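Local coordinates for protein abietadiene synthase, chloroplastic (Abies grandis, PDB 3S9V) that is a chloroplast enzyme of the terpene synthase family, largely helical, with an N-terminal terpene synthase domain and a metal-binding domain, at residues D539-H544 against V608-Y613; L550-E555 against D566-Q571; S492-L497 against S531-I536. One frame throughout, in Å; residues are numbered along the deposited sequence.

Contact 1: D539-H544 against V608-Y613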
loop_
_atom_site.group_PDB
_atom_site.type_symbol
_atom_site.label_atom_id
_atom_site.label_comp_id
_atom_site.label_asym_id
_atom_site.label_seq_id
_atom_site.Cartn_x
_atom_site.Cartn_y
_atom_site.Cartn_z
ATOM N N ASP A 539 -19.273 -19.888 25.112
ATOM C CA ASP A 539 -19.888 -19.439 26.358
ATOM C C ASP A 539 -20.524 -20.629 27.079
ATOM O O ASP A 539 -20.447 -20.741 28.305
ATOM C CB ASP A 539 -20.959 -18.368 26.098
ATOM C CG ASP A 539 -20.380 -17.072 25.538
ATOM O OD1 ASP A 539 -19.251 -16.693 25.926
ATOM O OD2 ASP A 539 -21.069 -16.419 24.721
ATOM N N LEU A 540 -21.146 -21.517 26.310
ATOM C CA LEU A 540 -21.784 -22.695 26.878
ATOM C C LEU A 540 -20.769 -23.548 27.643
ATOM O O LEU A 540 -20.961 -23.833 28.820
ATOM C CB LEU A 540 -22.428 -23.535 25.774
ATOM C CG LEU A 540 -23.325 -24.659 26.293
ATOM C CD1 LEU A 540 -24.534 -24.036 27.009
ATOM C CD2 LEU A 540 -23.780 -25.549 25.146
ATOM N N TYR A 541 -19.692 -23.951 26.970
ATOM C CA TYR A 541 -18.663 -24.768 27.605
ATOM C C TYR A 541 -17.908 -24.028 28.696
ATOM O O TYR A 541 -17.303 -24.649 29.556
ATOM C CB TYR A 541 -17.657 -25.291 26.574
ATOM C CG TYR A 541 -18.153 -26.478 25.789
ATOM C CD1 TYR A 541 -19.247 -26.367 24.931
ATOM C CD2 TYR A 541 -17.564 -27.730 25.943
ATOM C CE1 TYR A 541 -19.747 -27.479 24.254
ATOM C CE2 TYR A 541 -18.057 -28.849 25.270
ATOM C CZ TYR A 541 -19.151 -28.716 24.433
ATOM O OH TYR A 541 -19.671 -29.825 23.805
ATOM N N ASP A 542 -17.936 -22.704 28.662
ATOM C CA ASP A 542 -17.232 -21.925 29.675
ATOM C C ASP A 542 -18.207 -21.393 30.722
ATOM O O ASP A 542 -17.828 -20.612 31.593
ATOM C CB ASP A 542 -16.477 -20.761 29.018
ATOM C CG ASP A 542 -15.662 -19.957 30.014
ATOM O OD1 ASP A 542 -14.886 -20.571 30.776
ATOM O OD2 ASP A 542 -15.792 -18.714 30.033
ATOM N N ALA A 543 -19.462 -21.831 30.632
ATOM C CA ALA A 543 -20.498 -21.392 31.563
ATOM C C ALA A 543 -20.253 -21.945 32.964
ATOM O O ALA A 543 -21.013 -21.665 33.892
ATOM C CB ALA A 543 -21.874 -21.827 31.058
ATOM N N HIS A 544 -19.187 -22.728 33.107
ATOM C CA HIS A 544 -18.828 -23.322 34.391
ATOM C C HIS A 544 -19.954 -24.176 34.969
ATOM O O HIS A 544 -20.036 -24.375 36.184
ATOM C CB HIS A 544 -18.430 -22.222 35.382
ATOM C CG HIS A 544 -17.129 -21.557 35.051
ATOM N ND1 HIS A 544 -16.766 -20.331 35.567
ATOM C CD2 HIS A 544 -16.096 -21.956 34.269
ATOM C CE1 HIS A 544 -15.568 -20.002 35.115
ATOM N NE2 HIS A 544 -15.139 -20.970 34.327
ATOM N N VAL A 608 -13.210 -32.010 16.983
ATOM C CA VAL A 608 -11.964 -31.476 17.525
ATOM C C VAL A 608 -12.173 -30.167 18.277
ATOM O O VAL A 608 -11.520 -29.914 19.289
ATOM C CB VAL A 608 -10.918 -31.277 16.398
ATOM C CG1 VAL A 608 -9.638 -30.650 16.954
ATOM C CG2 VAL A 608 -10.601 -32.633 15.754
ATOM N N GLN A 609 -13.094 -29.344 17.789
ATOM C CA GLN A 609 -13.385 -28.065 18.424
ATOM C C GLN A 609 -13.989 -28.260 19.820
ATOM O O GLN A 609 -13.567 -27.615 20.791
ATOM C CB GLN A 609 -14.363 -27.258 17.571
ATOM C CG GLN A 609 -14.600 -25.849 18.088
ATOM C CD GLN A 609 -13.325 -25.031 18.072
ATOM O OE1 GLN A 609 -12.698 -24.875 17.026
ATOM N NE2 GLN A 609 -12.930 -24.509 19.230
ATOM N N LEU A 610 -14.977 -29.146 19.915
ATOM C CA LEU A 610 -15.635 -29.401 21.190
ATOM C C LEU A 610 -14.651 -30.044 22.166
ATOM O O LEU A 610 -14.674 -29.756 23.367
ATOM C CB LEU A 610 -16.870 -30.285 20.988
ATOM C CG LEU A 610 -17.919 -29.689 20.033
ATOM C CD1 LEU A 610 -19.136 -30.574 20.012
ATOM C CD2 LEU A 610 -18.306 -28.297 20.471
ATOM N N GLU A 611 -13.782 -30.904 21.644
ATOM C CA GLU A 611 -12.780 -31.539 22.478
ATOM C C GLU A 611 -11.870 -30.460 23.061
ATOM O O GLU A 611 -11.496 -30.535 24.227
ATOM C CB GLU A 611 -11.975 -32.559 21.668
ATOM C CG GLU A 611 -12.487 -33.980 21.839
ATOM C CD GLU A 611 -12.134 -34.895 20.678
ATOM O OE1 GLU A 611 -10.988 -34.831 20.179
ATOM O OE2 GLU A 611 -13.012 -35.694 20.273
ATOM N N ALA A 612 -11.529 -29.449 22.262
ATOM C CA ALA A 612 -10.682 -28.372 22.768
ATOM C C ALA A 612 -11.424 -27.594 23.870
ATOM O O ALA A 612 -10.833 -27.233 24.888
ATOM C CB ALA A 612 -10.275 -27.430 21.630
ATOM N N TYR A 613 -12.714 -27.330 23.664
ATOM C CA TYR A 613 -13.510 -26.621 24.671
ATOM C C TYR A 613 -13.580 -27.465 25.937
ATOM O O TYR A 613 -13.514 -26.950 27.050
ATOM C CB TYR A 613 -14.945 -26.371 24.192
ATOM C CG TYR A 613 -15.100 -25.344 23.099
ATOM C CD1 TYR A 613 -14.292 -24.203 23.057
ATOM C CD2 TYR A 613 -16.090 -25.487 22.126
ATOM C CE1 TYR A 613 -14.470 -23.230 22.071
ATOM C CE2 TYR A 613 -16.277 -24.517 21.136
ATOM C CZ TYR A 613 -15.466 -23.397 21.116
ATOM O OH TYR A 613 -15.657 -22.441 20.146
HETATM O O HOH W 1 -14.344 -24.197 28.521
#
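Tyr541 carries this contact and lies across Tyr613 and Leu610 of helix 599-621. Its CB already meets the other helix, 3.8 Å from Tyr613 CB. The first torsion (chi1 -79°) sets CG opposite the carbonyl carbon and starts the ring toward that helix. CG then lies 3.6 Å from Tyr613 CB, and CD2 is closer still, 3.4 Å from the same Tyr613 CB. Further out, CE2 passes 4.0 Å from Leu610 O. CE1 and CZ each rest 4.1 Å from Leu610 CD2. At the tip, OH lies over the two methyls of Leu610, 3.9 Å from both CD1 and CD2. The same hydroxyl is hydrogen-bonded to Thr554 of helix 547-559, so its polar end is satisfied in a buried place. Tyr613 CD2 lies over one face of the Tyr541 ring, and the ring planes meet obliquely at 41°. A water links the backbones: it donates to Tyr613 O at 3.2 Å and, weakly, to Tyr541 O. Tyr541 lies within the sequence Asp538-Asp539-Leu540-Tyr541-Asp542. This is the aspartate-rich DDxxD motif of class I terpene synthases, which binds magnesium in relatives.

Contact 2: L550-E555 against D566-Q571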
loop_
_atom_site.group_PDB
_atom_site.type_symbol
_atom_site.label_atom_id
_atom_site.label_comp_id
_atom_site.label_asym_id
_atom_site.label_seq_id
_atom_site.Cartn_x
_atom_site.Cartn_y
_atom_site.Cartn_z
ATOM N N LEU A 550 -22.194 -30.986 29.532
ATOM C CA LEU A 550 -21.461 -30.656 28.313
ATOM C C LEU A 550 -21.240 -31.918 27.492
ATOM O O LEU A 550 -21.259 -31.884 26.257
ATOM C CB LEU A 550 -20.105 -30.019 28.653
ATOM C CG LEU A 550 -20.162 -28.654 29.343
ATOM C CD1 LEU A 550 -18.752 -28.135 29.570
ATOM C CD2 LEU A 550 -20.946 -27.681 28.485
ATOM N N LYS A 551 -21.031 -33.031 28.189
ATOM C CA LYS A 551 -20.807 -34.305 27.530
ATOM C C LYS A 551 -22.003 -34.733 26.669
ATOM O O LYS A 551 -21.839 -35.460 25.685
ATOM C CB LYS A 551 -20.502 -35.384 28.561
ATOM C CG LYS A 551 -20.079 -36.687 27.928
ATOM C CD LYS A 551 -19.975 -37.809 28.937
ATOM C CE LYS A 551 -19.756 -39.128 28.216
ATOM N NZ LYS A 551 -20.809 -39.360 27.180
ATOM N N LEU A 552 -23.201 -34.291 27.036
ATOM C CA LEU A 552 -24.385 -34.629 26.261
ATOM C C LEU A 552 -24.308 -33.898 24.928
ATOM O O LEU A 552 -24.651 -34.456 23.887
ATOM C CB LEU A 552 -25.660 -34.210 26.995
ATOM C CG LEU A 552 -25.934 -34.822 28.370
ATOM C CD1 LEU A 552 -27.143 -34.128 28.981
ATOM C CD2 LEU A 552 -26.170 -36.322 28.250
ATOM N N PHE A 553 -23.853 -32.648 24.959
ATOM C CA PHE A 553 -23.733 -31.869 23.732
ATOM C C PHE A 553 -22.691 -32.519 22.819
ATOM O O PHE A 553 -22.951 -32.775 21.639
ATOM C CB PHE A 553 -23.334 -30.422 24.054
ATOM C CG PHE A 553 -23.590 -29.450 22.921
ATOM C CD1 PHE A 553 -22.716 -29.363 21.837
ATOM C CD2 PHE A 553 -24.722 -28.629 22.934
ATOM C CE1 PHE A 553 -22.964 -28.476 20.787
ATOM C CE2 PHE A 553 -24.979 -27.739 21.887
ATOM C CZ PHE A 553 -24.098 -27.665 20.813
ATOM N N THR A 554 -21.517 -32.799 23.372
ATOM C CA THR A 554 -20.444 -33.420 22.600
ATOM C C THR A 554 -20.904 -34.748 21.999
ATOM O O THR A 554 -20.633 -35.042 20.824
ATOM C CB THR A 554 -19.195 -33.661 23.482
ATOM O OG1 THR A 554 -18.784 -32.419 24.062
ATOM C CG2 THR A 554 -18.051 -34.215 22.658
ATOM N N GLU A 555 -21.606 -35.542 22.806
ATOM C CA GLU A 555 -22.111 -36.839 22.364
ATOM C C GLU A 555 -23.189 -36.687 21.292
ATOM O O GLU A 555 -23.272 -37.492 20.357
ATOM C CB GLU A 555 -22.686 -37.615 23.552
ATOM C CG GLU A 555 -23.341 -38.944 23.172
ATOM C CD GLU A 555 -22.331 -40.036 22.873
ATOM O OE1 GLU A 555 -21.453 -39.833 22.007
ATOM O OE2 GLU A 555 -22.418 -41.108 23.509
ATOM N N ASP A 566 -33.556 -34.718 25.593
ATOM C CA ASP A 566 -34.396 -34.806 26.785
ATOM C C ASP A 566 -33.585 -34.789 28.082
ATOM O O ASP A 566 -34.116 -34.461 29.142
ATOM C CB ASP A 566 -35.260 -36.073 26.725
ATOM C CG ASP A 566 -36.382 -35.969 25.700
ATOM O OD1 ASP A 566 -36.888 -37.026 25.261
ATOM O OD2 ASP A 566 -36.766 -34.831 25.340
ATOM N N GLN A 567 -32.306 -35.139 27.999
ATOM C CA GLN A 567 -31.445 -35.145 29.182
ATOM C C GLN A 567 -30.691 -33.828 29.301
ATOM O O GLN A 567 -29.811 -33.694 30.144
ATOM C CB GLN A 567 -30.429 -36.287 29.098
ATOM C CG GLN A 567 -31.048 -37.661 28.940
ATOM C CD GLN A 567 -30.017 -38.752 28.740
ATOM O OE1 GLN A 567 -29.090 -38.901 29.537
ATOM N NE2 GLN A 567 -30.177 -39.528 27.674
ATOM N N MET A 568 -31.046 -32.859 28.463
ATOM C CA MET A 568 -30.369 -31.567 28.445
ATOM C C MET A 568 -31.027 -30.436 29.210
ATOM O O MET A 568 -32.252 -30.316 29.243
ATOM C CB MET A 568 -30.182 -31.086 27.000
ATOM C CG MET A 568 -29.090 -31.778 26.209
ATOM S SD MET A 568 -28.903 -31.095 24.527
ATOM C CE MET A 568 -27.885 -32.406 23.802
ATOM N N PRO A 569 -30.205 -29.574 29.828
ATOM C CA PRO A 569 -30.711 -28.431 30.585
ATOM C C PRO A 569 -31.527 -27.596 29.601
ATOM O O PRO A 569 -31.383 -27.749 28.383
ATOM C CB PRO A 569 -29.437 -27.705 31.006
ATOM C CG PRO A 569 -28.443 -28.811 31.140
ATOM C CD PRO A 569 -28.739 -29.677 29.941
ATOM N N GLN A 570 -32.365 -26.711 30.128
ATOM C CA GLN A 570 -33.203 -25.851 29.302
ATOM C C GLN A 570 -32.413 -25.183 28.181
ATOM O O GLN A 570 -32.617 -25.475 27.004
ATOM C CB GLN A 570 -33.859 -24.773 30.173
ATOM C CG GLN A 570 -34.644 -23.733 29.392
ATOM C CD GLN A 570 -35.813 -24.331 28.631
ATOM O OE1 GLN A 570 -36.470 -23.646 27.845
ATOM N NE2 GLN A 570 -36.083 -25.614 28.864
ATOM N N GLN A 571 -31.515 -24.285 28.568
ATOM C CA GLN A 571 -30.680 -23.542 27.634
ATOM C C GLN A 571 -29.877 -24.395 26.646
ATOM O O GLN A 571 -29.822 -24.082 25.452
ATOM C CB GLN A 571 -29.722 -22.641 28.418
ATOM C CG GLN A 571 -30.421 -21.566 29.226
ATOM C CD GLN A 571 -31.057 -20.516 28.345
ATOM O OE1 GLN A 571 -30.362 -19.713 27.719
ATOM N NE2 GLN A 571 -32.383 -20.520 28.279
#
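Leu552 of helix 547-559 faces Gln567 and Met568, which lie just before helix 570-594. The apolar contacts come first. Leu552 CD1 packs 4.1 Å from Met568 CG and 3.9 Å from Gln567 CB. The side chains of Leu552 and Gln567 cross at about a right angle. A second group sets methyls against polar atoms. Leu552 CD1 is modelled 2.9 Å from Gln567 O, which is short for such a pair and carries little weight. Leu552 CD2 lies 4.1 Å from Gln567 OE1. The third group is side chain against backbone. Met568 is extended beyond CG (chi2 -178°, chi3 -166°), which carries its CE to the helix. There CE comes within 3.8 Å of Leu552 O and 4.2 Å of Phe553 CA. Leu552 O also accepts a hydrogen bond from Ser556 OG. No hydrogen bond joins the two segments. Gln567 is exposed, whereas Met568 and Phe553 are buried. Pro569 takes the N-cap position of helix 570-594. On that helix Met572 touches both Leu552 and Phe553, and Phe576 meets the Phe553 ring edge-to-face. Phe553 also touches Leu537 and Leu540, so helix 547-559 packs against both helix 521-541 and helix 570-594.

Contact 3: S492-L497 against S531-I536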
loop_
_atom_site.group_PDB
_atom_site.type_symbol
_atom_site.label_atom_id
_atom_site.label_comp_id
_atom_site.label_asym_id
_atom_site.label_seq_id
_atom_site.Cartn_x
_atom_site.Cartn_y
_atom_site.Cartn_z
ATOM N N SER A 492 -34.291 -18.614 14.691
ATOM C CA SER A 492 -33.690 -19.742 15.401
ATOM C C SER A 492 -33.973 -19.658 16.892
ATOM O O SER A 492 -33.535 -20.505 17.671
ATOM C CB SER A 492 -32.178 -19.774 15.170
ATOM O OG SER A 492 -31.881 -20.085 13.820
ATOM N N GLY A 493 -34.706 -18.619 17.279
ATOM C CA GLY A 493 -35.056 -18.430 18.671
ATOM C C GLY A 493 -33.865 -18.281 19.591
ATOM O O GLY A 493 -34.003 -18.433 20.804
ATOM N N PHE A 494 -32.695 -17.983 19.038
ATOM C CA PHE A 494 -31.514 -17.820 19.877
ATOM C C PHE A 494 -31.657 -16.612 20.780
ATOM O O PHE A 494 -30.767 -16.309 21.568
ATOM C CB PHE A 494 -30.248 -17.687 19.031
ATOM C CG PHE A 494 -29.842 -18.963 18.357
ATOM C CD1 PHE A 494 -29.925 -20.174 19.036
ATOM C CD2 PHE A 494 -29.378 -18.958 17.048
ATOM C CE1 PHE A 494 -29.555 -21.361 18.421
ATOM C CE2 PHE A 494 -29.006 -20.141 16.425
ATOM C CZ PHE A 494 -29.095 -21.345 17.113
ATOM N N THR A 495 -32.783 -15.922 20.658
ATOM C CA THR A 495 -33.044 -14.754 21.485
ATOM C C THR A 495 -33.278 -15.258 22.905
ATOM O O THR A 495 -33.217 -14.497 23.868
ATOM C CB THR A 495 -34.309 -14.001 21.012
ATOM O OG1 THR A 495 -34.274 -13.845 19.586
ATOM C CG2 THR A 495 -34.379 -12.626 21.663
ATOM N N ASP A 496 -33.542 -16.557 23.014
ATOM C CA ASP A 496 -33.795 -17.214 24.293
ATOM C C ASP A 496 -32.522 -17.419 25.110
ATOM O O ASP A 496 -32.529 -17.280 26.332
ATOM C CB ASP A 496 -34.466 -18.564 24.045
ATOM C CG ASP A 496 -35.804 -18.430 23.340
ATOM O OD1 ASP A 496 -36.269 -19.435 22.758
ATOM O OD2 ASP A 496 -36.393 -17.325 23.375
ATOM N N LEU A 497 -31.431 -17.753 24.429
ATOM C CA LEU A 497 -30.147 -17.977 25.087
ATOM C C LEU A 497 -29.767 -16.772 25.942
ATOM O O LEU A 497 -29.654 -15.655 25.439
ATOM C CB LEU A 497 -29.059 -18.228 24.041
ATOM C CG LEU A 497 -29.351 -19.325 23.015
ATOM C CD1 LEU A 497 -28.190 -19.429 22.040
ATOM C CD2 LEU A 497 -29.587 -20.646 23.722
ATOM N N SER A 531 -19.150 -18.748 12.899
ATOM C CA SER A 531 -18.449 -17.941 13.898
ATOM C C SER A 531 -19.359 -17.689 15.093
ATOM O O SER A 531 -18.938 -17.806 16.244
ATOM C CB SER A 531 -18.020 -16.594 13.313
ATOM O OG SER A 531 -17.104 -16.765 12.252
ATOM N N ASN A 532 -20.612 -17.334 14.819
ATOM C CA ASN A 532 -21.567 -17.072 15.889
ATOM C C ASN A 532 -21.714 -18.322 16.753
ATOM O O ASN A 532 -21.810 -18.234 17.979
ATOM C CB ASN A 532 -22.927 -16.667 15.319
ATOM C CG ASN A 532 -23.607 -15.604 16.158
ATOM O OD1 ASN A 532 -23.765 -15.764 17.368
ATOM N ND2 ASN A 532 -24.006 -14.509 15.522
ATOM N N PHE A 533 -21.720 -19.491 16.124
ATOM C CA PHE A 533 -21.834 -20.712 16.900
ATOM C C PHE A 533 -20.594 -21.013 17.727
ATOM O O PHE A 533 -20.698 -21.635 18.778
ATOM C CB PHE A 533 -22.185 -21.903 16.011
ATOM C CG PHE A 533 -23.652 -22.219 16.007
ATOM C CD1 PHE A 533 -24.455 -21.871 14.927
ATOM C CD2 PHE A 533 -24.245 -22.804 17.122
ATOM C CE1 PHE A 533 -25.824 -22.096 14.958
ATOM C CE2 PHE A 533 -25.619 -23.035 17.162
ATOM C CZ PHE A 533 -26.408 -22.678 16.076
ATOM N N THR A 534 -19.420 -20.579 17.273
ATOM C CA THR A 534 -18.218 -20.824 18.066
ATOM C C THR A 534 -18.276 -19.922 19.302
ATOM O O THR A 534 -17.734 -20.262 20.349
ATOM C CB THR A 534 -16.911 -20.551 17.273
ATOM O OG1 THR A 534 -16.863 -19.182 16.850
ATOM C CG2 THR A 534 -16.842 -21.443 16.059
ATOM N N VAL A 535 -18.955 -18.783 19.180
ATOM C CA VAL A 535 -19.093 -17.853 20.301
ATOM C C VAL A 535 -20.091 -18.401 21.312
ATOM O O VAL A 535 -19.828 -18.401 22.516
ATOM C CB VAL A 535 -19.574 -16.461 19.829
ATOM C CG1 VAL A 535 -20.080 -15.640 21.016
ATOM C CG2 VAL A 535 -18.433 -15.734 19.147
ATOM N N ILE A 536 -21.230 -18.869 20.808
ATOM C CA ILE A 536 -22.294 -19.435 21.633
ATOM C C ILE A 536 -21.814 -20.670 22.400
ATOM O O ILE A 536 -22.028 -20.783 23.612
ATOM C CB ILE A 536 -23.520 -19.834 20.755
ATOM C CG1 ILE A 536 -24.206 -18.579 20.200
ATOM C CG2 ILE A 536 -24.508 -20.656 21.560
ATOM C CD1 ILE A 536 -25.317 -18.891 19.209
#
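Phe494 and Phe533 bring their rings together obliquely across the contact. The ring planes are nearly perpendicular, at 84°, with centroids 5.3 Å apart. The approach matches neither a regular stack nor an edge-to-face pair. The two CZ atoms are modelled too close to be real, so the exact fit of the rings is doubtful. Ser492 CB lies over one face of the Phe494 ring. Phe533 meets the ring of Phe579 edge-to-face and also touches Trp488.

Leu497 and Ile536 make the second pair, and their side chains cross at about a right angle. Leu497 CD1 lies 3.9 Å from Ile536 CG2 and 4.1 Å from Ile536 CD1. With chi1 of Ile536 at -69°, CG2 stands anti to the backbone N, and both it and CD1 of the other branch meet Leu497 CD1.

Gly493, with positive phi, closes helix 461-491 in a Schellman motif. A type I turn follows, with Asp496 N bonded to Gly493 O at 2.9 Å. Phe494 within the turn and Leu497 just after it both direct their side chains toward helix 521-541.

All four touching residues are buried and apolar. No hydrogen bond or salt bridge crosses between the segments, so their contact rests on shape and dispersion and not on directional bonds.

Overall arrangement
Contacts 1 and 3 are buried and share helix 521-541. Contact 3 uses an earlier part of that helix, and contact 1 uses its C-terminal end. They meet where Tyr613 OH probably bonds to Thr534 O, about 14 Å separating their centres. Contact 2 is only partly buried, with Gln567 at the surface. It meets contact 1 along helix 547-559, where Leu550 and Phe553 also touch Tyr541. Gln571 OE1, hydrogen-bonded to Asn498 N, also packs on Leu497, which brings contacts 2 and 3 together. Contact 3 is wholly apolar. Contact 1 adds tyrosine hydroxyls and a bridging water. Contact 2 sets methyls against the amide of exposed Gln567 and against backbone carbonyls. All three belong to the metal-binding domain.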